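Cycloalternan-forming enzyme (Listeria monocytogenes serovar 1/2a, PDB 5F7U) is a multidomain member of glycoside hydrolase family 31, with a TIM barrel flanked by beta-rich domains and a family 6 carbohydrate-binding module. Local coordinates at residues V288-S293 against N348-I353; G298-S303 against D352-T357; Y319-D324 against L333-I338; D342-V347 against M719-A724. The protein carries 1 engineered substitution. All blocks are in the same frame, centred on the assembly; numbering follows the deposited sequence.

Contact 1 (V288-S293 against N348-I353); sequences VPFFVS and NNYTDI. With MG (magnesium ion), chain H.
F290, on the strand that follows the corner at P289, and Y350, on helix 343-354, bring their CA atoms to 8.3 Å, the nearest pair of CA atoms across the two segments. From there both side chains turn into the interface, and their rings lie nearly parallel in an offset stack, with centroids 3.9 Å apart and planes at 3°. The displacement carries the ring of F290 back over the root of the Y350 side chain: CZ of F290 sits 3.5 Å from CB of Y350, which makes a CH-pi contact over the same ring face. The phenol end is met by the other arm of the corner. CG1 of V288, anti to its backbone N (chi1 177°), reaches Y350 OH at 3.3 Å, so the tyrosine is held along its length by two residues that flank the inverse gamma turn centred on P289.

One residue back along the helix the chemistry changes to polar. OD1 of N349 binds the magnesium ion directly at 2.2 Å, and five waters complete an octahedral shell. The shell is steadied by hydrogen bonds to its waters: N349's own ND2 donates to one, and from the second layer ND2 of N348 donates to another while OD2 of D352 accepts from a third at 2.6 Å. N349 ND2 also bonds S339 O, which helps to orient the amide. The arrangement is a helix packed by an aromatic stack onto a strand of the galactose mutarotase-like domain of family 31 enzymes, with a hydrated magnesium site alongside.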
# COMPACT_ATOMS: atom_id res chain seq x y z
N VAL A 288 -8.63 3.18 7.18
CA VAL A 288 -9.69 3.12 6.14
C VAL A 288 -10.67 2.04 6.57
O VAL A 288 -10.24 0.93 6.86
CB VAL A 288 -9.08 2.73 4.77
CG1 VAL A 288 -10.19 2.60 3.73
CG2 VAL A 288 -8.01 3.75 4.32
N PRO A 289 -11.98 2.34 6.62
CA PRO A 289 -12.94 1.32 7.08
C PRO A 289 -13.38 0.39 5.92
O PRO A 289 -14.55 0.31 5.59
CB PRO A 289 -14.12 2.18 7.60
CG PRO A 289 -14.09 3.38 6.67
CD PRO A 289 -12.63 3.64 6.37
N PHE A 290 -12.40 -0.28 5.32
CA PHE A 290 -12.60 -1.17 4.20
C PHE A 290 -11.68 -2.35 4.42
O PHE A 290 -10.50 -2.17 4.69
CB PHE A 290 -12.21 -0.46 2.89
CG PHE A 290 -12.13 -1.37 1.67
CD1 PHE A 290 -13.21 -2.17 1.27
CD2 PHE A 290 -10.98 -1.35 0.88
CE1 PHE A 290 -13.13 -2.98 0.13
CE2 PHE A 290 -10.89 -2.15 -0.27
CZ PHE A 290 -11.96 -2.96 -0.65
N PHE A 291 -12.23 -3.55 4.30
CA PHE A 291 -11.41 -4.75 4.27
C PHE A 291 -11.78 -5.66 3.12
O PHE A 291 -12.89 -5.61 2.60
CB PHE A 291 -11.44 -5.51 5.61
CG PHE A 291 -12.73 -6.24 5.91
CD1 PHE A 291 -13.00 -7.49 5.34
CD2 PHE A 291 -13.66 -5.70 6.81
CE1 PHE A 291 -14.18 -8.16 5.62
CE2 PHE A 291 -14.84 -6.38 7.10
CZ PHE A 291 -15.10 -7.60 6.50
N VAL A 292 -10.82 -6.50 2.73
CA VAL A 292 -11.05 -7.53 1.72
C VAL A 292 -10.84 -8.88 2.38
O VAL A 292 -9.83 -9.07 3.08
CB VAL A 292 -10.07 -7.36 0.54
CG1 VAL A 292 -10.16 -8.56 -0.42
CG2 VAL A 292 -10.35 -6.06 -0.20
N SER A 293 -11.80 -9.79 2.18
CA SER A 293 -11.67 -11.15 2.69
C SER A 293 -11.23 -12.08 1.58
O SER A 293 -11.69 -11.95 0.44
CB SER A 293 -12.99 -11.63 3.30
OG SER A 293 -12.98 -13.04 3.43
N ASN A 348 -11.01 -2.50 -7.27
CA ASN A 348 -11.51 -1.57 -8.28
C ASN A 348 -12.91 -1.05 -7.94
O ASN A 348 -13.16 0.16 -8.03
CB ASN A 348 -11.51 -2.19 -9.67
CG ASN A 348 -11.89 -1.19 -10.73
OD1 ASN A 348 -11.19 -0.20 -10.95
ND2 ASN A 348 -13.05 -1.41 -11.34
N ASN A 349 -13.81 -1.95 -7.55
CA ASN A 349 -15.19 -1.54 -7.19
C ASN A 349 -15.20 -0.59 -6.01
O ASN A 349 -15.96 0.37 -5.99
CB ASN A 349 -16.09 -2.77 -6.98
CG ASN A 349 -16.29 -3.57 -8.25
OD1 ASN A 349 -16.05 -3.06 -9.35
ND2 ASN A 349 -16.70 -4.84 -8.13
N TYR A 350 -14.34 -0.85 -5.02
CA TYR A 350 -14.17 0.05 -3.90
C TYR A 350 -13.74 1.44 -4.41
O TYR A 350 -14.25 2.45 -3.94
CB TYR A 350 -13.18 -0.55 -2.89
CG TYR A 350 -12.65 0.46 -1.90
CD1 TYR A 350 -13.45 0.91 -0.84
CD2 TYR A 350 -11.38 1.01 -2.05
CE1 TYR A 350 -12.99 1.86 0.05
CE2 TYR A 350 -10.90 1.99 -1.16
CZ TYR A 350 -11.72 2.40 -0.11
OH TYR A 350 -11.28 3.37 0.75
N THR A 351 -12.81 1.48 -5.37
CA THR A 351 -12.37 2.78 -5.91
C THR A 351 -13.44 3.47 -6.76
O THR A 351 -13.43 4.70 -6.90
CB THR A 351 -11.03 2.71 -6.67
OG1 THR A 351 -11.18 1.93 -7.86
CG2 THR A 351 -9.93 2.18 -5.75
N ASP A 352 -14.39 2.70 -7.29
CA ASP A 352 -15.55 3.30 -7.93
C ASP A 352 -16.32 4.14 -6.91
O ASP A 352 -16.88 5.20 -7.24
CB ASP A 352 -16.52 2.25 -8.47
CG ASP A 352 -16.01 1.57 -9.71
OD1 ASP A 352 -15.20 2.12 -10.48
OD2 ASP A 352 -16.47 0.44 -9.93
N ILE A 353 -16.34 3.66 -5.67
CA ILE A 353 -17.12 4.30 -4.61
C ILE A 353 -16.35 5.49 -4.03
O ILE A 353 -16.94 6.56 -3.81
CB ILE A 353 -17.53 3.30 -3.50
CG1 ILE A 353 -18.44 2.18 -4.08
CG2 ILE A 353 -18.22 4.02 -2.34
CD1 ILE A 353 -18.43 0.92 -3.24
MG MG H . -16.79 -3.48 -11.33
O HOH W 1 -14.93 -3.61 -12.06
O HOH W 2 -16.81 -5.52 -11.11
O HOH W 3 -16.79 -1.49 -11.69
O HOH W 4 -17.56 -3.67 -13.29
O HOH W 5 -18.70 -3.45 -10.44

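Contact 2 (G298-S303 against D352-T357); sequences GMYVNS and DITGKT
Rotation about CA-CB sets both partners: Y300 holds CG opposite its backbone N (chi1 172°), carrying the ring off the strand toward the helix end, while T354 (chi1 64°) tucks OG1 between its N and carbonyl carbon and turns CG2 outward to meet that ring. The T354 methyl lies 3.5 Å from CZ of Y300 and just as near the hydroxyl oxygen, approaching obliquely. CG2 of I353 adds a second methyl, 3.8 Å from CE2 of the same ring. CA of N302, the centre of an inverse gamma turn, lies over one face of Y300 near the rim, and Y350 meets Y300 edge-to-face. T354 OG1 is engaged outside these apolar contacts, by Q593 and by Y350 O.

Beyond T354 the helix stops: G355 leaves helical angles with a positive phi of 121°. The chain then brings K356 back to form a salt bridge to D352, its NZ 2.9 Å from OD1 and above the carboxylate plane. This is the packing of a helix C-terminus on a beta strand, on the helix that runs between strand 333-338 of the beta-rich domain and strand 367-369, the first of the TIM barrel.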
# COMPACT_ATOMS: atom_id res chain seq x y z
N GLY A 298 -15.39 -7.77 -0.35
CA GLY A 298 -14.94 -6.66 0.47
C GLY A 298 -16.11 -6.08 1.24
O GLY A 298 -17.27 -6.27 0.85
N MET A 299 -15.80 -5.38 2.33
CA MET A 299 -16.85 -4.66 3.08
C MET A 299 -16.34 -3.27 3.33
O MET A 299 -15.24 -3.11 3.83
CB MET A 299 -17.15 -5.34 4.42
CG MET A 299 -18.27 -4.65 5.23
SD MET A 299 -18.80 -5.60 6.69
CE MET A 299 -19.63 -6.98 5.91
N TYR A 300 -17.16 -2.28 3.00
CA TYR A 300 -16.80 -0.87 3.19
C TYR A 300 -17.89 -0.21 4.00
O TYR A 300 -19.04 -0.18 3.59
CB TYR A 300 -16.62 -0.17 1.83
CG TYR A 300 -16.45 1.34 1.94
CD1 TYR A 300 -15.50 1.89 2.82
CD2 TYR A 300 -17.25 2.21 1.18
CE1 TYR A 300 -15.35 3.27 2.93
CE2 TYR A 300 -17.09 3.59 1.29
CZ TYR A 300 -16.15 4.10 2.17
OH TYR A 300 -15.98 5.46 2.29
N VAL A 301 -17.52 0.34 5.17
CA VAL A 301 -18.50 1.08 5.99
C VAL A 301 -18.28 2.54 5.63
O VAL A 301 -17.22 3.11 5.91
CB VAL A 301 -18.33 0.82 7.51
CG1 VAL A 301 -19.29 1.68 8.35
CG2 VAL A 301 -18.58 -0.66 7.81
N ASN A 302 -19.29 3.12 4.98
CA ASN A 302 -19.21 4.46 4.41
C ASN A 302 -19.50 5.52 5.46
O ASN A 302 -20.65 5.97 5.59
CB ASN A 302 -20.16 4.59 3.21
CG ASN A 302 -20.08 5.96 2.54
OD1 ASN A 302 -19.07 6.65 2.66
ND2 ASN A 302 -21.15 6.36 1.87
N SER A 303 -18.48 5.87 6.23
CA SER A 303 -18.58 6.93 7.24
C SER A 303 -17.19 7.35 7.65
O SER A 303 -16.30 6.52 7.75
CB SER A 303 -19.28 6.39 8.50
OG SER A 303 -19.42 7.44 9.45
N ASP A 352 -14.39 2.70 -7.29
CA ASP A 352 -15.55 3.30 -7.93
C ASP A 352 -16.32 4.14 -6.91
O ASP A 352 -16.88 5.20 -7.24
CB ASP A 352 -16.52 2.25 -8.47
CG ASP A 352 -16.01 1.57 -9.71
OD1 ASP A 352 -15.20 2.12 -10.48
OD2 ASP A 352 -16.47 0.44 -9.93
N ILE A 353 -16.34 3.66 -5.67
CA ILE A 353 -17.12 4.30 -4.61
C ILE A 353 -16.35 5.49 -4.03
O ILE A 353 -16.94 6.56 -3.81
CB ILE A 353 -17.53 3.30 -3.50
CG1 ILE A 353 -18.44 2.18 -4.08
CG2 ILE A 353 -18.22 4.02 -2.34
CD1 ILE A 353 -18.43 0.92 -3.24
N THR A 354 -15.06 5.32 -3.77
CA THR A 354 -14.30 6.27 -2.94
C THR A 354 -13.27 7.08 -3.72
O THR A 354 -12.65 8.00 -3.15
CB THR A 354 -13.57 5.59 -1.77
OG1 THR A 354 -12.58 4.68 -2.28
CG2 THR A 354 -14.57 4.82 -0.90
N GLY A 355 -13.05 6.73 -4.98
CA GLY A 355 -12.14 7.50 -5.83
C GLY A 355 -10.99 6.69 -6.38
O GLY A 355 -10.41 5.85 -5.68
N LYS A 356 -10.68 6.93 -7.64
CA LYS A 356 -9.53 6.29 -8.27
C LYS A 356 -8.24 6.97 -7.85
O LYS A 356 -8.22 8.17 -7.57
CB LYS A 356 -9.63 6.37 -9.80
CG LYS A 356 -10.92 5.81 -10.38
CD LYS A 356 -10.94 4.30 -10.26
CE LYS A 356 -12.38 3.81 -10.32
NZ LYS A 356 -12.33 2.34 -10.50
N THR A 357 -7.16 6.20 -7.84
CA THR A 357 -5.83 6.78 -7.77
C THR A 357 -5.63 7.72 -8.96
O THR A 357 -5.99 7.40 -10.08
CB THR A 357 -4.78 5.65 -7.83
OG1 THR A 357 -4.78 4.99 -6.56
CG2 THR A 357 -3.39 6.19 -8.05

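Contact 3 (Y319-D324 against L333-I338); sequences YSFVLD and LDYYVI
The edge of F321 points at the face of Y335 in a T-shaped pair, with ring centroids 5.2 Å apart and planes at 66°. Its leading atom is CZ, which stands 3.9 Å from CD1 of Y335, toward the rim of the tyrosine ring. A leucine methyl fills the flank of this pair: CD1 of L333 is 3.7 Å from CE1 of F321 and touches CD2 of L323 at the same separation, so one methyl bridges two residues of the facing strand. F321 and Y335 both place CG between the backbone N and the carbonyl carbon (chi1 64° and 69°); the two side chains cross at about a right angle.

Outside this apolar shell, M299 and V301 of strand 297-301 pack on F321, and V301 also on L323 and Y335. The hydroxyl of Y335 crosses the layer to bond ND2 of N240, whose own backbone is paired with F321. On the reverse side of strand 333-338, D334 turns away to R160 and N302. The two strand axes are 9.9 Å apart, too far for backbone pairing, and each strand has its neighbours in its own layer: 235-243 and 307-311 for one, 158-164 and 297-301 for the other. Such a hydrophobic filling between facing antiparallel layers is that of a beta sandwich, consistent with the galactose mutarotase-like fold.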
# COMPACT_ATOMS: atom_id res chain seq x y z
N TYR A 319 -17.47 -11.83 13.29
CA TYR A 319 -16.88 -10.49 13.14
C TYR A 319 -17.93 -9.39 13.16
O TYR A 319 -19.07 -9.61 12.78
CB TYR A 319 -15.92 -10.35 11.94
CG TYR A 319 -16.57 -10.23 10.58
CD1 TYR A 319 -16.96 -8.98 10.06
CD2 TYR A 319 -16.77 -11.36 9.79
CE1 TYR A 319 -17.54 -8.87 8.79
CE2 TYR A 319 -17.34 -11.28 8.51
CZ TYR A 319 -17.71 -10.02 8.01
OH TYR A 319 -18.29 -9.95 6.76
N SER A 320 -17.52 -8.21 13.62
CA SER A 320 -18.49 -7.15 13.88
C SER A 320 -17.88 -5.82 13.52
O SER A 320 -16.66 -5.67 13.57
CB SER A 320 -18.88 -7.11 15.35
OG SER A 320 -19.27 -8.40 15.82
N PHE A 321 -18.73 -4.86 13.15
CA PHE A 321 -18.28 -3.47 13.19
C PHE A 321 -19.14 -2.69 14.15
O PHE A 321 -20.32 -2.97 14.31
CB PHE A 321 -18.18 -2.81 11.80
CG PHE A 321 -19.49 -2.68 11.06
CD1 PHE A 321 -20.42 -1.70 11.40
CD2 PHE A 321 -19.77 -3.52 9.97
CE1 PHE A 321 -21.62 -1.57 10.70
CE2 PHE A 321 -20.95 -3.40 9.25
CZ PHE A 321 -21.89 -2.43 9.63
N VAL A 322 -18.52 -1.74 14.83
CA VAL A 322 -19.24 -0.83 15.71
C VAL A 322 -18.84 0.55 15.24
O VAL A 322 -17.66 0.90 15.26
CB VAL A 322 -18.87 -1.03 17.20
CG1 VAL A 322 -19.68 -0.07 18.08
CG2 VAL A 322 -19.16 -2.46 17.63
N LEU A 323 -19.83 1.29 14.76
CA LEU A 323 -19.59 2.59 14.13
C LEU A 323 -20.14 3.69 15.02
O LEU A 323 -21.31 3.62 15.42
CB LEU A 323 -20.28 2.65 12.75
CG LEU A 323 -20.26 4.01 12.03
CD1 LEU A 323 -18.86 4.47 11.62
CD2 LEU A 323 -21.16 3.99 10.81
N ASP A 324 -19.31 4.69 15.31
CA ASP A 324 -19.74 5.84 16.11
C ASP A 324 -20.61 6.81 15.31
O ASP A 324 -20.61 6.80 14.08
CB ASP A 324 -18.51 6.60 16.67
CG ASP A 324 -17.69 5.75 17.66
OD1 ASP A 324 -18.13 4.65 18.09
OD2 ASP A 324 -16.60 6.20 18.02
N LEU A 333 -26.91 4.39 8.81
CA LEU A 333 -25.78 3.49 8.62
C LEU A 333 -25.74 3.12 7.14
O LEU A 333 -26.76 2.80 6.56
CB LEU A 333 -25.96 2.23 9.49
CG LEU A 333 -25.00 1.06 9.20
CD1 LEU A 333 -23.55 1.43 9.57
CD2 LEU A 333 -25.42 -0.19 9.96
N ASP A 334 -24.54 3.17 6.55
CA ASP A 334 -24.38 3.01 5.10
C ASP A 334 -23.15 2.13 4.87
O ASP A 334 -22.03 2.53 5.18
CB ASP A 334 -24.20 4.41 4.50
CG ASP A 334 -24.08 4.41 2.98
OD1 ASP A 334 -24.19 3.36 2.31
OD2 ASP A 334 -23.86 5.52 2.44
N TYR A 335 -23.36 0.91 4.36
CA TYR A 335 -22.20 0.03 4.10
C TYR A 335 -22.39 -0.82 2.85
O TYR A 335 -23.52 -1.01 2.38
CB TYR A 335 -21.82 -0.83 5.33
CG TYR A 335 -22.82 -1.90 5.72
CD1 TYR A 335 -23.95 -1.58 6.47
CD2 TYR A 335 -22.60 -3.25 5.38
CE1 TYR A 335 -24.88 -2.56 6.85
CE2 TYR A 335 -23.52 -4.24 5.75
CZ TYR A 335 -24.65 -3.88 6.49
OH TYR A 335 -25.60 -4.80 6.88
N TYR A 336 -21.28 -1.30 2.31
CA TYR A 336 -21.32 -2.03 1.05
C TYR A 336 -20.70 -3.40 1.25
O TYR A 336 -19.70 -3.54 1.97
CB TYR A 336 -20.51 -1.32 -0.03
CG TYR A 336 -20.96 0.07 -0.42
CD1 TYR A 336 -20.64 1.19 0.37
CD2 TYR A 336 -21.62 0.29 -1.63
CE1 TYR A 336 -21.03 2.48 -0.02
CE2 TYR A 336 -22.00 1.56 -2.03
CZ TYR A 336 -21.71 2.65 -1.23
OH TYR A 336 -22.09 3.90 -1.69
N VAL A 337 -21.30 -4.41 0.61
CA VAL A 337 -20.65 -5.70 0.44
C VAL A 337 -20.30 -5.81 -1.05
O VAL A 337 -21.17 -5.80 -1.90
CB VAL A 337 -21.54 -6.88 0.91
CG1 VAL A 337 -20.84 -8.22 0.63
CG2 VAL A 337 -21.87 -6.72 2.40
N ILE A 338 -19.01 -5.93 -1.32
CA ILE A 338 -18.44 -5.75 -2.65
C ILE A 338 -17.93 -7.09 -3.15
O ILE A 338 -17.07 -7.70 -2.51
CB ILE A 338 -17.28 -4.72 -2.60
CG1 ILE A 338 -17.76 -3.41 -1.94
CG2 ILE A 338 -16.74 -4.48 -4.01
CD1 ILE A 338 -16.68 -2.36 -1.79

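Contact 4 (D342-V347 against M719-A724); sequences DQNDIV and MMRQMA
R721 lays its aliphatic CD against the amide oxygen of N344, with CD and OD1 3.2 Å apart, and the two side chains cross at about a right angle. The site is an interdomain junction: the first turn of helix 343-354 meets strand 720-721 and the helical turn after it, in the C-terminal domain of the family 31 architecture. The amide and guanidinium planes are 78° apart, so the groups do not stack; each turns instead to D726, whose OD1 accepts from N344 ND2 while its OD2 forms a salt bridge with R721 NH1. A bend at chi3 (-51°) turns the guanidinium away from the amide, and it is further held by the carbonyls of S718 and G743. With its charge matched by an aspartate and its N-H groups directed at carbonyls, the arginine is probably well accommodated in this buried setting.

Each segment also carries its own helix cap. D342 is the N-cap of helix 343-354, where OD1 accepts from D345 N at 2.9 Å. Across the junction, Q722 caps the following helical turn, its OE1 receiving A724 N at 2.8 Å from well above the carbonyl plane.

Q343 makes the second bridge. Its CG, anti to the carbonyl carbon, rests 3.8 Å from A724 O; beyond it the chain bends at chi2 and NE2 bonds the carbonyl of S293. The same NE2 donates to a water at 2.8 Å, and that water in turn gives a weak hydrogen bond to A724 O at 2.9 Å.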
# COMPACT_ATOMS: atom_id res chain seq x y z
N ASP A 342 -12.52 -10.87 -9.48
CA ASP A 342 -11.43 -11.38 -8.66
C ASP A 342 -11.11 -10.38 -7.54
O ASP A 342 -11.83 -9.39 -7.39
CB ASP A 342 -10.20 -11.73 -9.53
CG ASP A 342 -9.59 -10.55 -10.27
OD1 ASP A 342 -9.63 -9.38 -9.81
OD2 ASP A 342 -8.96 -10.81 -11.33
N GLN A 343 -10.06 -10.61 -6.74
CA GLN A 343 -9.83 -9.75 -5.56
C GLN A 343 -9.45 -8.33 -5.95
O GLN A 343 -9.83 -7.37 -5.27
CB GLN A 343 -8.73 -10.32 -4.64
CG GLN A 343 -9.02 -11.74 -4.17
CD GLN A 343 -10.24 -11.83 -3.27
OE1 GLN A 343 -11.36 -12.09 -3.73
NE2 GLN A 343 -10.03 -11.62 -1.98
N ASN A 344 -8.70 -8.22 -7.05
CA ASN A 344 -8.30 -6.90 -7.51
C ASN A 344 -9.46 -6.11 -8.08
O ASN A 344 -9.50 -4.88 -7.96
CB ASN A 344 -7.16 -7.04 -8.50
CG ASN A 344 -5.92 -7.58 -7.83
OD1 ASN A 344 -5.49 -7.04 -6.80
ND2 ASN A 344 -5.37 -8.67 -8.36
N ASP A 345 -10.42 -6.84 -8.64
CA ASP A 345 -11.66 -6.23 -9.11
C ASP A 345 -12.52 -5.73 -7.94
O ASP A 345 -13.23 -4.72 -8.08
CB ASP A 345 -12.46 -7.20 -9.96
CG ASP A 345 -13.52 -6.51 -10.79
OD1 ASP A 345 -13.19 -5.45 -11.37
OD2 ASP A 345 -14.65 -7.02 -10.84
N ILE A 346 -12.44 -6.41 -6.79
CA ILE A 346 -13.13 -5.93 -5.58
C ILE A 346 -12.55 -4.57 -5.19
O ILE A 346 -13.29 -3.62 -4.92
CB ILE A 346 -13.06 -6.96 -4.42
CG1 ILE A 346 -13.93 -8.18 -4.77
CG2 ILE A 346 -13.44 -6.33 -3.08
CD1 ILE A 346 -13.72 -9.38 -3.85
N VAL A 347 -11.21 -4.48 -5.20
CA VAL A 347 -10.54 -3.19 -4.97
C VAL A 347 -10.96 -2.13 -5.98
O VAL A 347 -11.23 -0.98 -5.60
CB VAL A 347 -9.00 -3.34 -4.87
CG1 VAL A 347 -8.34 -1.99 -4.56
CG2 VAL A 347 -8.70 -4.33 -3.75
N MET A 719 0.08 -1.64 -7.29
CA MET A 719 1.38 -2.01 -7.85
C MET A 719 2.05 -3.15 -7.09
O MET A 719 2.65 -4.05 -7.70
CB MET A 719 2.30 -0.80 -7.89
CG MET A 719 1.88 0.18 -8.98
SD MET A 719 2.69 1.77 -8.79
CE MET A 719 4.29 1.38 -9.48
N MET A 720 1.95 -3.11 -5.76
CA MET A 720 2.58 -4.13 -4.93
C MET A 720 1.47 -4.81 -4.16
O MET A 720 0.72 -4.12 -3.48
CB MET A 720 3.55 -3.44 -3.96
CG MET A 720 4.21 -4.39 -2.99
SD MET A 720 5.37 -3.61 -1.85
CE MET A 720 4.26 -2.43 -1.09
N ARG A 721 1.35 -6.14 -4.27
CA ARG A 721 0.19 -6.83 -3.68
C ARG A 721 0.57 -8.06 -2.86
O ARG A 721 1.43 -8.84 -3.26
CB ARG A 721 -0.81 -7.26 -4.79
CG ARG A 721 -1.35 -6.12 -5.64
CD ARG A 721 -2.29 -6.54 -6.78
NE ARG A 721 -1.73 -7.61 -7.62
CZ ARG A 721 -0.67 -7.46 -8.43
NH1 ARG A 721 -0.23 -8.51 -9.14
NH2 ARG A 721 -0.07 -6.28 -8.55
N GLN A 722 -0.13 -8.24 -1.75
CA GLN A 722 0.02 -9.42 -0.90
C GLN A 722 -0.47 -10.62 -1.75
O GLN A 722 -1.37 -10.46 -2.61
CB GLN A 722 -0.85 -9.21 0.35
CG GLN A 722 -0.56 -10.13 1.54
CD GLN A 722 -1.23 -11.49 1.37
OE1 GLN A 722 -2.28 -11.60 0.75
NE2 GLN A 722 -0.61 -12.55 1.89
N MET A 723 0.10 -11.81 -1.52
CA MET A 723 -0.11 -12.93 -2.45
C MET A 723 -1.57 -13.34 -2.62
O MET A 723 -1.99 -13.73 -3.72
CB MET A 723 0.73 -14.15 -2.06
CG MET A 723 2.25 -13.95 -2.10
SD MET A 723 2.95 -13.43 -3.67
CE MET A 723 2.45 -14.80 -4.72
N ALA A 724 -2.35 -13.24 -1.54
CA ALA A 724 -3.76 -13.64 -1.56
C ALA A 724 -4.64 -12.70 -2.40
O ALA A 724 -5.79 -13.02 -2.70
CB ALA A 724 -4.31 -13.79 -0.13
O HOH W 6 -7.39 -11.32 -1.01

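Helix 343-354 joins three of the four contacts: its first turn faces the C-terminal domain in contact 4, its later turns carry the aromatic stack of contact 1, and its C-terminal end meets strand 297-301 in contact 2. Contacts 1 and 2 lie about 4 Å apart between centres and share D352 and I353. Contact 3, its centre about 12 Å from theirs, is nested within their loops and fills the sandwich beneath; I338 connects it to the helix through I346, N349 and I353. Contacts 1, 3 and 4 are buried, contact 2 partly so. Rings and methyls dominate the first three, whereas amide, guanidinium and water mark the interdomain contact 4.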